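Local coordinates for protein peptidase M3B, oligoendopeptidase F (Enterococcus faecium, PDB 2QR4) that probably hydrolyses peptide bonds in short oligopeptides, as a zinc-dependent endopeptidase of family M3, at residues A[89-93]-A[130-136]. Sequence-based numbering, arbitrary orientation.
Sequences SWFEP and VLSAEQE
A capping box opens helix 133-141, and its first turn packs against the short helix 91-95 in the all-helical N-terminal part of this M3-family peptidase; no direct hydrogen bond joins the segments. CA-CA distances set the register: Ser89-Glu136 5.7 Å, Trp90-Ala133 4.7 Å, Pro93-Ser132 5.5 Å. Beside small Ser89, a water donates to Ser89 OG (2.9 Å) and Ala133 O (3.0 Å), bridging the segments; Ser89 OG also hydrogen-bonds Glu86 O. The CA-to-CB bond of Trp90 points away and NE1 bonds Ser22, so Trp90 CA approaches short Ala133 CB (4.2 Å). Glu92 CB lies 4.0 Å from Val130 CG1. Pro93, rigid and apolar, packs before helix 133-141: CD meets Val130 CG1 at 4.0 Å, CG meets Leu131 O at 3.4 Å. Extended Val130-Ser132 leads to N-cap Ser132, whose N donates to Gln135 OE1 (2.9 Å), while Gln135 N returns a weak bond to Ser132 OG. Glu136 (chi1 and chi2 m), salt-bridged to Arg229, folds back, its OE2 accepting from Leu131 N at 3.0 Å.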
ATOM      1  N   SER A  89     -16.220  17.636  -5.174  1.00 40.14           N
ATOM      2  CA  SER A  89     -16.961  16.632  -4.412  1.00 40.92           C
ATOM      3  C   SER A  89     -18.268  17.138  -3.788  1.00 42.27           C
ATOM      4  O   SER A  89     -19.078  16.336  -3.334  1.00 39.98           O
ATOM      5  CB  SER A  89     -16.063  16.027  -3.318  1.00 44.81           C
ATOM      6  OG  SER A  89     -15.642  17.016  -2.383  1.00 44.59           O
ATOM      7  N   TRP A  90     -18.471  18.454  -3.748  1.00 36.86           N
ATOM      8  CA  TRP A  90     -19.714  19.009  -3.202  1.00 35.23           C
ATOM      9  C   TRP A  90     -20.879  18.800  -4.177  1.00 43.37           C
ATOM     10  O   TRP A  90     -22.051  18.891  -3.807  1.00 50.51           O
ATOM     11  CB  TRP A  90     -19.548  20.496  -2.923  1.00 35.21           C
ATOM     12  CG  TRP A  90     -19.084  21.227  -4.141  1.00 44.41           C
ATOM     13  CD1 TRP A  90     -17.796  21.539  -4.470  1.00 39.39           C
ATOM     14  CD2 TRP A  90     -19.901  21.714  -5.205  1.00 36.66           C
ATOM     15  NE1 TRP A  90     -17.761  22.195  -5.664  1.00 39.77           N
ATOM     16  CE2 TRP A  90     -19.039  22.313  -6.147  1.00 44.92           C
ATOM     17  CE3 TRP A  90     -21.284  21.708  -5.453  1.00 35.34           C
ATOM     18  CZ2 TRP A  90     -19.506  22.887  -7.335  1.00 41.99           C
ATOM     19  CZ3 TRP A  90     -21.748  22.281  -6.624  1.00 45.29           C
ATOM     20  CH2 TRP A  90     -20.858  22.865  -7.555  1.00 41.43           C
ATOM     21  N   PHE A  91     -20.531  18.499  -5.423  1.00 42.27           N
ATOM     22  CA  PHE A  91     -21.460  18.543  -6.546  1.00 36.07           C
ATOM     23  C   PHE A  91     -22.666  17.589  -6.451  1.00 41.08           C
ATOM     24  O   PHE A  91     -23.819  18.040  -6.511  1.00 45.51           O
ATOM     25  CB  PHE A  91     -20.669  18.354  -7.846  1.00 40.84           C
ATOM     26  CG  PHE A  91     -21.512  18.326  -9.077  1.00 43.72           C
ATOM     27  CD1 PHE A  91     -22.311  19.402  -9.412  1.00 50.11           C
ATOM     28  CD2 PHE A  91     -21.495  17.230  -9.907  1.00 42.47           C
ATOM     29  CE1 PHE A  91     -23.091  19.379 -10.554  1.00 50.39           C
ATOM     30  CE2 PHE A  91     -22.266  17.203 -11.053  1.00 51.59           C
ATOM     31  CZ  PHE A  91     -23.064  18.278 -11.376  1.00 49.55           C
ATOM     32  N   GLU A  92     -22.420  16.288  -6.306  1.00 39.66           N
ATOM     33  CA  GLU A  92     -23.518  15.311  -6.224  1.00 41.60           C
ATOM     34  C   GLU A  92     -24.379  15.424  -4.948  1.00 39.38           C
ATOM     35  O   GLU A  92     -25.607  15.319  -5.004  1.00 33.45           O
ATOM     36  CB  GLU A  92     -22.983  13.891  -6.387  1.00 41.61           C
ATOM     37  CG  GLU A  92     -22.224  13.670  -7.693  1.00 43.89           C
ATOM     38  CD  GLU A  92     -21.958  12.190  -7.991  1.00 48.65           C
ATOM     39  OE1 GLU A  92     -22.267  11.320  -7.141  1.00 64.87           O
ATOM     40  OE2 GLU A  92     -21.438  11.895  -9.085  1.00 57.02           O
ATOM     41  N   PRO A  93     -23.736  15.589  -3.786  1.00 35.62           N
ATOM     42  CA  PRO A  93     -24.484  15.926  -2.578  1.00 46.19           C
ATOM     43  C   PRO A  93     -25.398  17.128  -2.784  1.00 47.85           C
ATOM     44  O   PRO A  93     -26.544  17.104  -2.332  1.00 50.92           O
ATOM     45  CB  PRO A  93     -23.383  16.250  -1.562  1.00 41.36           C
ATOM     46  CG  PRO A  93     -22.236  15.362  -2.017  1.00 41.65           C
ATOM     47  CD  PRO A  93     -22.301  15.403  -3.517  1.00 38.14           C
ATOM     48  N   VAL A 130     -24.713   8.079  -2.355  1.00 34.29           N
ATOM     49  CA  VAL A 130     -23.980   9.333  -2.309  1.00 37.05           C
ATOM     50  C   VAL A 130     -24.055   9.894  -0.895  1.00 40.36           C
ATOM     51  O   VAL A 130     -25.092   9.808  -0.248  1.00 41.45           O
ATOM     52  CB  VAL A 130     -24.530  10.356  -3.308  1.00 42.77           C
ATOM     53  CG1 VAL A 130     -23.768  11.664  -3.190  1.00 33.52           C
ATOM     54  CG2 VAL A 130     -24.442   9.805  -4.718  1.00 35.12           C
ATOM     55  N   LEU A 131     -22.955  10.464  -0.422  1.00 42.34           N
ATOM     56  CA  LEU A 131     -22.839  10.856   0.978  1.00 34.19           C
ATOM     57  C   LEU A 131     -22.950  12.372   1.096  1.00 34.08           C
ATOM     58  O   LEU A 131     -23.394  13.033   0.169  1.00 34.81           O
ATOM     59  CB  LEU A 131     -21.525  10.328   1.572  1.00 36.61           C
ATOM     60  CG  LEU A 131     -21.425   8.793   1.608  1.00 43.67           C
ATOM     61  CD1 LEU A 131     -20.077   8.322   2.098  1.00 36.29           C
ATOM     62  CD2 LEU A 131     -22.520   8.176   2.468  1.00 35.62           C
ATOM     63  N   SER A 132     -22.591  12.926   2.246  1.00 26.68           N
ATOM     64  CA  SER A 132     -22.633  14.375   2.399  1.00 32.10           C
ATOM     65  C   SER A 132     -21.387  14.983   1.757  1.00 32.46           C
ATOM     66  O   SER A 132     -20.438  14.270   1.431  1.00 42.56           O
ATOM     67  CB  SER A 132     -22.710  14.749   3.878  1.00 25.90           C
ATOM     68  OG  SER A 132     -21.521  14.379   4.546  1.00 38.63           O
ATOM     69  N   ALA A 133     -21.378  16.294   1.594  1.00 39.05           N
ATOM     70  CA  ALA A 133     -20.212  16.972   1.038  1.00 36.07           C
ATOM     71  C   ALA A 133     -18.978  16.690   1.879  1.00 37.81           C
ATOM     72  O   ALA A 133     -17.913  16.416   1.336  1.00 40.56           O
ATOM     73  CB  ALA A 133     -20.463  18.470   0.935  1.00 33.61           C
ATOM     74  N   GLU A 134     -19.129  16.734   3.204  1.00 32.83           N
ATOM     75  CA  GLU A 134     -18.009  16.468   4.128  1.00 47.77           C
ATOM     76  C   GLU A 134     -17.382  15.089   3.898  1.00 38.72           C
ATOM     77  O   GLU A 134     -16.164  14.956   3.851  1.00 35.19           O
ATOM     78  CB  GLU A 134     -18.451  16.554   5.597  1.00 35.47           C
ATOM     79  CG  GLU A 134     -18.480  17.939   6.228  1.00 56.67           C
ATOM     80  CD  GLU A 134     -18.675  17.890   7.775  1.00 70.71           C
ATOM     81  OE1 GLU A 134     -18.579  18.965   8.412  1.00 75.08           O
ATOM     82  OE2 GLU A 134     -18.921  16.796   8.360  1.00 57.46           O
ATOM     83  N   GLN A 135     -18.221  14.065   3.787  1.00 36.09           N
ATOM     84  CA  GLN A 135     -17.731  12.705   3.612  1.00 35.25           C
ATOM     85  C   GLN A 135     -17.129  12.502   2.233  1.00 32.74           C
ATOM     86  O   GLN A 135     -16.061  11.920   2.122  1.00 44.40           O
ATOM     87  CB  GLN A 135     -18.842  11.686   3.854  1.00 39.45           C
ATOM     88  CG  GLN A 135     -19.451  11.739   5.247  1.00 33.17           C
ATOM     89  CD  GLN A 135     -20.802  11.042   5.321  1.00 42.72           C
ATOM     90  OE1 GLN A 135     -21.748  11.429   4.630  1.00 41.45           O
ATOM     91  NE2 GLN A 135     -20.903  10.017   6.169  1.00 28.98           N
ATOM     92  N   GLU A 136     -17.811  12.973   1.189  1.00 33.43           N
ATOM     93  CA  GLU A 136     -17.312  12.844  -0.191  1.00 39.55           C
ATOM     94  C   GLU A 136     -15.955  13.525  -0.318  1.00 42.06           C
ATOM     95  O   GLU A 136     -15.047  13.015  -0.990  1.00 37.99           O
ATOM     96  CB  GLU A 136     -18.292  13.451  -1.225  1.00 31.44           C
ATOM     97  CG  GLU A 136     -19.595  12.685  -1.375  1.00 37.49           C
ATOM     98  CD  GLU A 136     -19.386  11.269  -1.904  1.00 52.38           C
ATOM     99  OE1 GLU A 136     -18.255  10.972  -2.358  1.00 49.09           O
ATOM    100  OE2 GLU A 136     -20.349  10.454  -1.876  1.00 38.62           O
TER
HETATM  101  O   HOH W   1     -17.532  18.495  -0.728  1.00 50.00           O